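Local coordinates for protein succinate dehydrogenase subunit A (Mycolicibacterium smegmatis MC2 51, PDB 6LUM) that probably oxidises succinate to fumarate at its bound FAD, as the flavoprotein subunit of a respiratory succinate dehydrogenase, at residues D[209-214]-D[458-463]; D[481-486]-D[517-522]. One frame throughout, in Å; residues are numbered along the deposited sequence.

Contact 1 of 2, residues D[209-214]-D[458-463]; sequences MYKTTS and LQQSMD. With FAD (flavin-adenine dinucleotide), chain Y.
Y210 and M462 carry the apolar half of this contact, their side chains crossing obliquely, with the methionine methyl CE 4.0 Å from Y210 CZ. M462 is bent at both chi2 and chi3, and its CE also lies 3.9 Å from M209 SD, touching both the thioether and the phenol end of Y210. The Y210 hydroxyl finds its polar partner further along, at the carbonyl of A466, while F242 and H240 meet the ring edge-to-face. Here a loop of the FAD-binding domain lies against helix 451-465, which falls in the C-terminal region of the succinate dehydrogenase/fumarate reductase flavoprotein family; the same loop runs on to S214, whose OG is 3.6 Å from the flavin methyl C8M. Nearer the surface the chemistry turns polar. D463 CG, anti to the backbone N (chi1 -151°), carries the carboxylate towards K211 and T212, where OD1 accepts the amide T212 N at 3.1 Å, from well above the carboxylate plane (48° out of it). K211 N gives only a weak bond to Q459 O. The K211 and Q460 side chains lie side by side, pointing the same way, and NZ approaches OE1, although the modelled separation is too short to be taken literally.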
loop_
_atom_site.group_PDB
_atom_site.type_symbol
_atom_site.label_atom_id
_atom_site.label_comp_id
_atom_site.label_asym_id
_atom_site.label_seq_id
_atom_site.Cartn_x
_atom_site.Cartn_y
_atom_site.Cartn_z
ATOM N N MET D 209 25.019 -28.121 34.279
ATOM C CA MET D 209 26.131 -28.695 35.011
ATOM C C MET D 209 25.660 -29.656 36.078
ATOM O O MET D 209 26.435 -30.014 36.964
ATOM C CB MET D 209 26.978 -27.597 35.633
ATOM C CG MET D 209 26.189 -26.605 36.420
ATOM S SD MET D 209 27.219 -25.245 36.944
ATOM C CE MET D 209 26.010 -24.216 37.741
ATOM N N TYR D 210 24.403 -30.066 36.014
ATOM C CA TYR D 210 23.813 -31.023 36.927
ATOM C C TYR D 210 23.261 -32.177 36.116
ATOM O O TYR D 210 22.651 -31.968 35.068
ATOM C CB TYR D 210 22.701 -30.386 37.740
ATOM C CG TYR D 210 23.188 -29.476 38.825
ATOM C CD1 TYR D 210 23.696 -29.987 39.991
ATOM C CD2 TYR D 210 23.137 -28.112 38.683
ATOM C CE1 TYR D 210 24.136 -29.176 40.970
ATOM C CE2 TYR D 210 23.587 -27.294 39.661
ATOM C CZ TYR D 210 24.083 -27.833 40.804
ATOM O OH TYR D 210 24.534 -27.024 41.805
ATOM N N LYS D 211 23.482 -33.399 36.593
ATOM C CA LYS D 211 22.998 -34.557 35.858
ATOM C C LYS D 211 21.488 -34.527 35.744
ATOM O O LYS D 211 20.934 -34.597 34.642
ATOM C CB LYS D 211 23.452 -35.841 36.536
ATOM C CG LYS D 211 23.327 -37.059 35.653
ATOM C CD LYS D 211 23.826 -38.291 36.360
ATOM C CE LYS D 211 23.313 -38.325 37.780
ATOM N NZ LYS D 211 23.961 -39.394 38.578
ATOM N N THR D 212 20.805 -34.408 36.874
ATOM C CA THR D 212 19.350 -34.359 36.911
ATOM C C THR D 212 18.929 -32.898 36.922
ATOM O O THR D 212 19.034 -32.223 37.946
ATOM C CB THR D 212 18.831 -35.091 38.140
ATOM O OG1 THR D 212 19.423 -36.392 38.196
ATOM C CG2 THR D 212 17.339 -35.264 38.048
ATOM N N THR D 213 18.465 -32.411 35.778
ATOM C CA THR D 213 18.073 -31.025 35.607
ATOM C C THR D 213 16.864 -30.956 34.696
ATOM O O THR D 213 16.554 -31.899 33.973
ATOM C CB THR D 213 19.200 -30.188 35.017
ATOM O OG1 THR D 213 18.761 -28.838 34.875
ATOM C CG2 THR D 213 19.580 -30.705 33.676
ATOM N N SER D 214 16.183 -29.824 34.729
ATOM C CA SER D 214 15.016 -29.627 33.893
ATOM C C SER D 214 15.277 -28.722 32.704
ATOM O O SER D 214 14.386 -28.563 31.871
ATOM C CB SER D 214 13.873 -29.048 34.716
ATOM O OG SER D 214 13.945 -27.645 34.734
ATOM N N LEU D 458 31.679 -34.419 35.179
ATOM C CA LEU D 458 31.346 -33.152 35.823
ATOM C C LEU D 458 29.936 -33.176 36.381
ATOM O O LEU D 458 29.711 -32.818 37.540
ATOM C CB LEU D 458 31.491 -31.997 34.837
ATOM C CG LEU D 458 30.835 -30.691 35.288
ATOM C CD1 LEU D 458 31.713 -29.959 36.263
ATOM C CD2 LEU D 458 30.502 -29.812 34.115
ATOM N N GLN D 459 28.968 -33.574 35.561
ATOM C CA GLN D 459 27.575 -33.513 35.980
ATOM C C GLN D 459 27.289 -34.488 37.109
ATOM O O GLN D 459 26.563 -34.159 38.053
ATOM C CB GLN D 459 26.673 -33.779 34.785
ATOM C CG GLN D 459 26.831 -32.758 33.700
ATOM C CD GLN D 459 25.903 -32.991 32.554
ATOM O OE1 GLN D 459 25.599 -32.084 31.796
ATOM N NE2 GLN D 459 25.447 -34.219 32.412
ATOM N N GLN D 460 27.862 -35.686 37.049
ATOM C CA GLN D 460 27.693 -36.628 38.144
ATOM C C GLN D 460 28.282 -36.079 39.435
ATOM O O GLN D 460 27.659 -36.157 40.498
ATOM C CB GLN D 460 28.338 -37.960 37.782
ATOM C CG GLN D 460 28.344 -38.954 38.907
ATOM C CD GLN D 460 26.956 -39.281 39.385
ATOM O OE1 GLN D 460 26.232 -40.035 38.745
ATOM N NE2 GLN D 460 26.571 -38.711 40.513
ATOM N N SER D 461 29.486 -35.509 39.362
ATOM C CA SER D 461 30.129 -34.985 40.560
ATOM C C SER D 461 29.335 -33.840 41.163
ATOM O O SER D 461 29.157 -33.772 42.384
ATOM C CB SER D 461 31.546 -34.536 40.221
ATOM O OG SER D 461 32.079 -33.716 41.233
ATOM N N MET D 462 28.849 -32.929 40.323
ATOM C CA MET D 462 28.070 -31.807 40.831
ATOM C C MET D 462 26.777 -32.283 41.463
ATOM O O MET D 462 26.460 -31.894 42.585
ATOM C CB MET D 462 27.784 -30.811 39.715
ATOM C CG MET D 462 28.952 -29.920 39.376
ATOM S SD MET D 462 29.224 -28.629 40.590
ATOM C CE MET D 462 27.974 -27.455 40.108
ATOM N N ASP D 463 26.026 -33.146 40.780
ATOM C CA ASP D 463 24.769 -33.596 41.357
ATOM C C ASP D 463 24.976 -34.497 42.565
ATOM O O ASP D 463 24.043 -34.691 43.343
ATOM C CB ASP D 463 23.939 -34.307 40.297
ATOM C CG ASP D 463 22.458 -34.186 40.549
ATOM O OD1 ASP D 463 21.764 -33.556 39.727
ATOM O OD2 ASP D 463 21.977 -34.723 41.563
HETATM P PA FAD Y . 15.836 -18.395 27.540
HETATM O O1A FAD Y . 14.396 -18.349 27.093
HETATM O O2A FAD Y . 16.250 -19.329 28.652
HETATM O O5B FAD Y . 16.753 -18.707 26.254
HETATM C C5B FAD Y . 17.953 -17.973 26.021
HETATM C C4B FAD Y . 17.999 -17.525 24.567
HETATM O O4B FAD Y . 19.233 -16.852 24.303
HETATM C C3B FAD Y . 17.903 -18.713 23.621
HETATM O O3B FAD Y . 16.681 -18.638 22.874
HETATM C C2B FAD Y . 19.140 -18.650 22.735
HETATM O O2B FAD Y . 18.823 -18.538 21.342
HETATM C C1B FAD Y . 19.919 -17.421 23.183
HETATM N N9A FAD Y . 21.294 -17.815 23.578
HETATM C C8A FAD Y . 21.635 -18.470 24.704
HETATM N N7A FAD Y . 22.975 -18.677 24.764
HETATM C C5A FAD Y . 23.517 -18.145 23.652
HETATM C C6A FAD Y . 24.879 -18.016 23.084
HETATM N N6A FAD Y . 25.960 -18.509 23.734
HETATM N N1A FAD Y . 25.007 -17.386 21.894
HETATM C C2A FAD Y . 23.941 -16.892 21.237
HETATM N N3A FAD Y . 22.678 -16.974 21.693
HETATM C C4A FAD Y . 22.404 -17.579 22.875
HETATM N N1 FAD Y . 9.316 -19.516 34.845
HETATM C C2 FAD Y . 8.093 -19.076 35.235
HETATM O O2 FAD Y . 7.976 -17.892 35.618
HETATM N N3 FAD Y . 7.001 -19.862 35.226
HETATM C C4 FAD Y . 7.043 -21.140 34.828
HETATM O O4 FAD Y . 6.011 -21.845 34.832
HETATM C C4X FAD Y . 8.343 -21.699 34.386
HETATM N N5 FAD Y . 8.470 -22.979 33.971
HETATM C C5X FAD Y . 9.671 -23.461 33.573
HETATM C C6 FAD Y . 9.778 -24.781 33.150
HETATM C C7 FAD Y . 11.008 -25.283 32.739
HETATM C C7M FAD Y . 11.120 -26.714 32.281
HETATM C C8 FAD Y . 12.211 -24.411 32.751
HETATM C C8M FAD Y . 13.541 -24.959 32.305
HETATM C C9 FAD Y . 12.109 -23.091 33.174
HETATM C C9A FAD Y . 10.880 -22.588 33.584
HETATM N N10 FAD Y . 10.768 -21.250 34.013
HETATM C C10 FAD Y . 9.506 -20.782 34.420
HETATM C "C1'" FAD Y . 11.939 -20.369 34.035
HETATM C "C2'" FAD Y . 11.738 -19.230 33.043
HETATM O "O2'" FAD Y . 11.212 -19.752 31.817
HETATM C "C3'" FAD Y . 13.050 -18.508 32.765
HETATM O "O3'" FAD Y . 13.308 -17.566 33.814
HETATM C "C4'" FAD Y . 13.000 -17.778 31.428
HETATM O "O4'" FAD Y . 12.416 -18.636 30.441
HETATM C "C5'" FAD Y . 14.395 -17.361 30.978
HETATM O "O5'" FAD Y . 14.387 -17.109 29.574
HETATM P P FAD Y . 15.379 -16.015 28.932
HETATM O O1P FAD Y . 14.556 -15.067 28.094
HETATM O O2P FAD Y . 16.264 -15.476 30.031
HETATM O O3P FAD Y . 16.288 -16.903 27.943
#

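Contact 2 of 2, residues D[481-486]-D[517-522]; sequences DIHALK and LAEVTV
Helix segments 481-486 and 517-522 run nearly antiparallel, 161° between their N-to-C directions, with axes 10.4 Å apart at closest approach and I482 and E519 bringing their CA atoms nearest each other. I482 supplies the apolar part: its side chain reaches across with CD1 leading, 3.6 Å from A518 CB and 4.0 Å from V522 CG2, so that one methyl serves two residues a helical turn apart, while its CG2 branch lies by E519 CB. Beside this patch, the buried carboxylate of E519 is shared between two basic side chains of the opposing helix. With CG anti to the backbone N (chi1 -154°) and the chain extended beyond it, E519 reaches across to helix 472-488. K486, extended in its turn, crosses the glutamate at about a right angle and forms a salt bridge from NZ to OE2, though the modelled separation is too short to trust in detail; NZ also bonds to the carbonyl of L561. H483 presents its ring edge to the carboxylate, the two planes 89° apart, and NE2 makes a weak bond of 3.4 Å to E519 OE1. L475 and L479, earlier on helix 472-488, pack on V522, and M462 of helix 451-465 touches it too. The antiparallel pair, with helix 451-465 packed against both, is consistent with the helical bundle of the C-terminal domain in fumarate reductase-type flavoproteins.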
loop_
_atom_site.group_PDB
_atom_site.type_symbol
_atom_site.label_atom_id
_atom_site.label_comp_id
_atom_site.label_asym_id
_atom_site.label_seq_id
_atom_site.Cartn_x
_atom_site.Cartn_y
_atom_site.Cartn_z
ATOM N N ASP D 481 37.521 -32.521 42.140
ATOM C CA ASP D 481 36.998 -33.133 40.923
ATOM C C ASP D 481 37.024 -32.154 39.760
ATOM O O ASP D 481 37.437 -32.503 38.650
ATOM C CB ASP D 481 35.576 -33.637 41.155
ATOM C CG ASP D 481 35.532 -34.880 42.009
ATOM O OD1 ASP D 481 36.590 -35.277 42.536
ATOM O OD2 ASP D 481 34.436 -35.462 42.157
ATOM N N ILE D 482 36.581 -30.920 39.993
ATOM C CA ILE D 482 36.519 -29.951 38.908
ATOM C C ILE D 482 37.910 -29.548 38.461
ATOM O O ILE D 482 38.133 -29.295 37.278
ATOM C CB ILE D 482 35.683 -28.735 39.328
ATOM C CG1 ILE D 482 34.230 -29.144 39.490
ATOM C CG2 ILE D 482 35.754 -27.658 38.293
ATOM C CD1 ILE D 482 33.342 -28.013 39.817
ATOM N N HIS D 483 38.879 -29.508 39.371
ATOM C CA HIS D 483 40.237 -29.199 38.933
ATOM C C HIS D 483 40.814 -30.329 38.088
ATOM O O HIS D 483 41.477 -30.082 37.070
ATOM C CB HIS D 483 41.118 -28.904 40.138
ATOM C CG HIS D 483 40.910 -27.537 40.707
ATOM N ND1 HIS D 483 41.330 -27.183 41.970
ATOM C CD2 HIS D 483 40.321 -26.437 40.185
ATOM C CE1 HIS D 483 41.009 -25.923 42.199
ATOM N NE2 HIS D 483 40.396 -25.447 41.132
ATOM N N ALA D 484 40.563 -31.577 38.483
ATOM C CA ALA D 484 40.986 -32.703 37.656
ATOM C C ALA D 484 40.361 -32.641 36.270
ATOM O O ALA D 484 41.043 -32.839 35.261
ATOM C CB ALA D 484 40.630 -34.019 38.342
ATOM N N LEU D 485 39.062 -32.367 36.194
ATOM C CA LEU D 485 38.428 -32.292 34.884
ATOM C C LEU D 485 38.919 -31.089 34.096
ATOM O O LEU D 485 38.937 -31.127 32.867
ATOM C CB LEU D 485 36.914 -32.251 35.022
ATOM C CG LEU D 485 36.312 -33.377 35.849
ATOM C CD1 LEU D 485 34.901 -33.036 36.231
ATOM C CD2 LEU D 485 36.355 -34.674 35.095
ATOM N N LYS D 486 39.332 -30.021 34.771
ATOM C CA LYS D 486 39.856 -28.867 34.053
ATOM C C LYS D 486 41.224 -29.151 33.469
ATOM O O LYS D 486 41.590 -28.562 32.449
ATOM C CB LYS D 486 39.925 -27.652 34.973
ATOM C CG LYS D 486 38.608 -26.957 35.189
ATOM C CD LYS D 486 38.756 -25.786 36.124
ATOM C CE LYS D 486 37.726 -24.728 35.829
ATOM N NZ LYS D 486 38.144 -23.416 36.370
ATOM N N LEU D 517 31.648 -22.166 35.125
ATOM C CA LEU D 517 30.511 -21.873 35.986
ATOM C C LEU D 517 30.411 -22.856 37.138
ATOM O O LEU D 517 29.994 -22.481 38.237
ATOM C CB LEU D 517 29.227 -21.877 35.173
ATOM C CG LEU D 517 29.239 -20.872 34.034
ATOM C CD1 LEU D 517 27.928 -20.897 33.303
ATOM C CD2 LEU D 517 29.520 -19.500 34.575
ATOM N N ALA D 518 30.795 -24.110 36.920
ATOM C CA ALA D 518 30.782 -25.062 38.015
ATOM C C ALA D 518 31.739 -24.642 39.116
ATOM O O ALA D 518 31.397 -24.704 40.303
ATOM C CB ALA D 518 31.131 -26.448 37.498
ATOM N N GLU D 519 32.942 -24.204 38.751
ATOM C CA GLU D 519 33.868 -23.795 39.804
ATOM C C GLU D 519 33.386 -22.540 40.513
ATOM O O GLU D 519 33.560 -22.412 41.728
ATOM C CB GLU D 519 35.269 -23.577 39.256
ATOM C CG GLU D 519 36.325 -23.786 40.319
ATOM C CD GLU D 519 37.696 -23.302 39.899
ATOM O OE1 GLU D 519 38.408 -22.721 40.745
ATOM O OE2 GLU D 519 38.068 -23.502 38.725
ATOM N N VAL D 520 32.785 -21.601 39.778
ATOM C CA VAL D 520 32.228 -20.408 40.422
ATOM C C VAL D 520 31.188 -20.798 41.459
ATOM O O VAL D 520 31.203 -20.314 42.598
ATOM C CB VAL D 520 31.621 -19.458 39.381
ATOM C CG1 VAL D 520 31.057 -18.257 40.062
ATOM C CG2 VAL D 520 32.650 -19.056 38.404
ATOM N N THR D 521 30.254 -21.667 41.071
ATOM C CA THR D 521 29.215 -22.106 41.992
ATOM C C THR D 521 29.814 -22.760 43.222
ATOM O O THR D 521 29.395 -22.483 44.350
ATOM C CB THR D 521 28.268 -23.072 41.292
ATOM O OG1 THR D 521 27.568 -22.385 40.255
ATOM C CG2 THR D 521 27.276 -23.627 42.271
ATOM N N VAL D 522 30.805 -23.627 43.032
ATOM C CA VAL D 522 31.331 -24.370 44.173
ATOM C C VAL D 522 32.081 -23.451 45.127
ATOM O O VAL D 522 31.949 -23.578 46.347
ATOM C CB VAL D 522 32.211 -25.535 43.700
ATOM C CG1 VAL D 522 32.914 -26.150 44.873
ATOM C CG2 VAL D 522 31.364 -26.569 43.009
#

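Contact 1 joins the FAD-binding and C-terminal regions, a flavin-side loop to a helix, whereas contact 2 lies wholly among the C-terminal helices. Their centres are 12 Å apart and they meet directly: S461 OG lies 3.1 Å from D481 OD2, a probable hydrogen bond between the consecutive helices 451-465 and 472-488, L458 packs on L485, and M209 rests on A518 and T521 of helix 503-527. Contact 2 is buried and holds a salt bridge beside its apolar patch. Contact 1 is partly buried, with sulfur and aromatic packing inside, backbone amides of the loop bonded, one of them weakly, to oxygens of the helix, and a lysine at its exposed rim.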